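Local coordinates for protein putative short-chain dehydrogenase/reductase (Burkholderia xenovorans, PDB 5JY1) that binds NAD and probably acts as a short-chain dehydrogenase/reductase, perhaps reducing 3-oxoacyl groups carried on acyl carrier protein, at residues R28-S33 and P233-F238. Numbering follows the deposited sequence.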
ATOM      1  N   ARG A  28      22.659  13.772  11.545  1.00 18.97           N
ATOM      2  CA  ARG A  28      23.042  14.898  12.390  1.00 20.58           C
ATOM      3  C   ARG A  28      21.817  15.662  12.875  1.00 21.53           C
ATOM      4  O   ARG A  28      21.746  16.067  14.043  1.00 20.67           O
ATOM      5  CB  ARG A  28      23.975  15.830  11.621  1.00 22.25           C
ATOM      6  CG  ARG A  28      24.204  17.174  12.305  1.00 24.01           C
ATOM      7  CD  ARG A  28      25.172  18.028  11.510  1.00 30.11           C
ATOM      8  NE  ARG A  28      25.401  19.328  12.138  1.00 29.60           N
ATOM      9  CZ  ARG A  28      24.624  20.392  11.955  1.00 33.51           C
ATOM     10  NH1 ARG A  28      23.558  20.313  11.168  1.00 36.27           N
ATOM     11  NH2 ARG A  28      24.907  21.535  12.566  1.00 37.96           N
ATOM     12  N   GLY A  29      20.851  15.885  11.985  1.00 23.31           N
ATOM     13  CA  GLY A  29      19.647  16.591  12.387  1.00 19.93           C
ATOM     14  C   GLY A  29      18.856  15.819  13.422  1.00 20.06           C
ATOM     15  O   GLY A  29      18.344  16.398  14.385  1.00 19.78           O
ATOM     16  N   VAL A  30      18.757  14.499  13.247  1.00 16.18           N
ATOM     17  CA  VAL A  30      18.078  13.661  14.232  1.00 16.64           C
ATOM     18  C   VAL A  30      18.825  13.686  15.564  1.00 19.97           C
ATOM     19  O   VAL A  30      18.219  13.830  16.633  1.00 17.60           O
ATOM     20  CB  VAL A  30      17.919  12.225  13.693  1.00 18.65           C
ATOM     21  CG1 VAL A  30      17.390  11.303  14.783  1.00 18.00           C
ATOM     22  CG2 VAL A  30      16.990  12.210  12.479  1.00 19.06           C
ATOM     23  N   ALA A  31      20.154  13.539  15.523  1.00 19.28           N
ATOM     24  CA  ALA A  31      20.928  13.533  16.760  1.00 17.70           C
ATOM     25  C   ALA A  31      20.752  14.833  17.535  1.00 21.04           C
ATOM     26  O   ALA A  31      20.581  14.813  18.758  1.00 19.63           O
ATOM     27  CB  ALA A  31      22.410  13.289  16.455  1.00 16.17           C
ATOM     28  N   ARG A  32      20.805  15.975  16.845  1.00 20.01           N
ATOM     29  CA  ARG A  32      20.621  17.257  17.520  1.00 18.70           C
ATOM     30  C   ARG A  32      19.206  17.396  18.075  1.00 27.43           C
ATOM     31  O   ARG A  32      19.019  17.929  19.178  1.00 23.82           O
ATOM     32  CB  ARG A  32      20.953  18.403  16.561  1.00 22.04           C
ATOM     33  CG  ARG A  32      22.451  18.597  16.329  1.00 22.35           C
ATOM     34  CD  ARG A  32      22.726  19.461  15.112  1.00 23.28           C
ATOM     35  NE  ARG A  32      22.065  20.758  15.215  1.00 26.73           N
ATOM     36  CZ  ARG A  32      22.666  21.883  15.585  1.00 30.76           C
ATOM     37  NH1 ARG A  32      23.960  21.890  15.878  1.00 36.65           N
ATOM     38  NH2 ARG A  32      21.970  23.010  15.655  1.00 31.41           N
ATOM     39  N   SER A  33      18.199  16.927  17.325  1.00 23.24           N
ATOM     40  CA  SER A  33      16.826  16.959  17.827  0.68 17.41           C
ATOM     41  C   SER A  33      16.683  16.109  19.079  1.00 21.88           C
ATOM     42  O   SER A  33      16.033  16.522  20.045  1.00 21.86           O
ATOM     43  CB  SER A  33      15.850  16.473  16.752  0.68 16.17           C
ATOM     44  OG  SER A  33      15.970  17.239  15.575  0.68 20.29           O
ATOM     45  N   PRO A 233      11.795  15.951  14.211  1.00 15.54           N
ATOM     46  CA  PRO A 233      10.614  15.714  15.057  1.00 14.23           C
ATOM     47  C   PRO A 233       9.861  14.446  14.713  1.00 14.25           C
ATOM     48  O   PRO A 233       9.220  13.868  15.600  1.00 15.21           O
ATOM     49  CB  PRO A 233       9.758  16.971  14.820  1.00 13.56           C
ATOM     50  CG  PRO A 233      10.749  18.014  14.398  1.00 16.00           C
ATOM     51  CD  PRO A 233      11.714  17.259  13.536  1.00 17.84           C
ATOM     52  N   ALA A 234       9.914  13.987  13.459  1.00 14.27           N
ATOM     53  CA  ALA A 234       9.300  12.703  13.134  1.00 14.82           C
ATOM     54  C   ALA A 234      10.068  11.561  13.789  1.00 14.95           C
ATOM     55  O   ALA A 234       9.473  10.599  14.290  1.00 15.82           O
ATOM     56  CB  ALA A 234       9.244  12.517  11.616  1.00 15.37           C
ATOM     57  N   ALA A 235      11.394  11.659  13.797  1.00 13.32           N
ATOM     58  CA  ALA A 235      12.199  10.695  14.535  1.00 12.82           C
ATOM     59  C   ALA A 235      11.901  10.753  16.031  1.00 16.44           C
ATOM     60  O   ALA A 235      11.819   9.712  16.694  1.00 18.28           O
ATOM     61  CB  ALA A 235      13.682  10.955  14.273  1.00 15.74           C
ATOM     62  N   VAL A 236      11.761  11.960  16.587  1.00 13.97           N
ATOM     63  CA  VAL A 236      11.428  12.079  18.006  1.00 13.30           C
ATOM     64  C   VAL A 236      10.099  11.389  18.304  1.00 16.13           C
ATOM     65  O   VAL A 236       9.967  10.670  19.302  1.00 16.47           O
ATOM     66  CB  VAL A 236      11.409  13.560  18.429  1.00 14.40           C
ATOM     67  CG1 VAL A 236      10.831  13.703  19.841  1.00 17.59           C
ATOM     68  CG2 VAL A 236      12.825  14.138  18.398  1.00 15.78           C
ATOM     69  N   PHE A 237       9.093  11.593  17.448  1.00 13.53           N
ATOM     70  CA  PHE A 237       7.818  10.901  17.625  1.00 14.10           C
ATOM     71  C   PHE A 237       8.023   9.396  17.753  1.00 17.58           C
ATOM     72  O   PHE A 237       7.567   8.773  18.720  1.00 13.62           O
ATOM     73  CB  PHE A 237       6.881  11.213  16.454  1.00 13.48           C
ATOM     74  CG  PHE A 237       5.588  10.416  16.470  1.00 13.56           C
ATOM     75  CD1 PHE A 237       4.610  10.663  17.430  1.00 14.45           C
ATOM     76  CD2 PHE A 237       5.351   9.445  15.506  1.00 16.26           C
ATOM     77  CE1 PHE A 237       3.426   9.934  17.445  1.00 14.95           C
ATOM     78  CE2 PHE A 237       4.159   8.715  15.502  1.00 15.61           C
ATOM     79  CZ  PHE A 237       3.197   8.967  16.469  1.00 15.76           C
ATOM     80  N   PHE A 238       8.740   8.801  16.799  1.00 16.48           N
ATOM     81  CA  PHE A 238       8.934   7.358  16.785  1.00 15.26           C
ATOM     82  C   PHE A 238       9.935   6.876  17.823  1.00 17.21           C
ATOM     83  O   PHE A 238      10.133   5.661  17.940  1.00 17.51           O
ATOM     84  CB  PHE A 238       9.382   6.895  15.392  1.00 14.43           C
ATOM     85  CG  PHE A 238       8.259   6.825  14.397  1.00 13.73           C
ATOM     86  CD1 PHE A 238       7.225   5.919  14.576  1.00 14.85           C
ATOM     87  CD2 PHE A 238       8.235   7.652  13.288  1.00 19.95           C
ATOM     88  CE1 PHE A 238       6.181   5.842  13.669  1.00 13.41           C
ATOM     89  CE2 PHE A 238       7.196   7.585  12.379  1.00 20.33           C
ATOM     90  CZ  PHE A 238       6.166   6.679  12.572  1.00 17.56           C
TER
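Val30 and Ala235 bring two helices of the Rossmann fold together, with their CA atoms 6.6 Å apart; the other nearest CA pair is Ser33 and Pro233, 6.9 Å apart, although the side chain that Ser33 touches is that of Val236. Helix 25-36 follows the first strand of the parallel sheet, 16-20, and helix 227-239 precedes the last, 250-253, so chain parts some 200 residues apart meet beside the sheet, Ala31 packing on strand 40-45 and Ala234 on strand 250-253. The close approach at Val30 fits the small side chain of Ala235. Its methyl points at helix 25-36 and meets both branches of Val30, with CB 3.8 Å from Val30 CG1 and 4.0 Å from Val30 CG2. Val30 holds CG1 anti to its backbone N (chi1 172°), which presents both methyls to that single CB. Nearby, Val236 CG2 approaches Ser33 CB at 4.2 Å, while Val236 also packs on Met242 of the second subunit, linking this interior to the subunit interface. Val30 lies beside Ile26, an NAD-binding residue, and its side chain is about 8 Å from the bound NAD, so the contact lies near the cofactor without touching it. Ser33 has two conformers; in the one described, OG bonds weakly to Glu228 O and donates to Gly29 O at 2.8 Å, with OG tilted 32° from the carbonyl plane and Ser33 N on the opposite face.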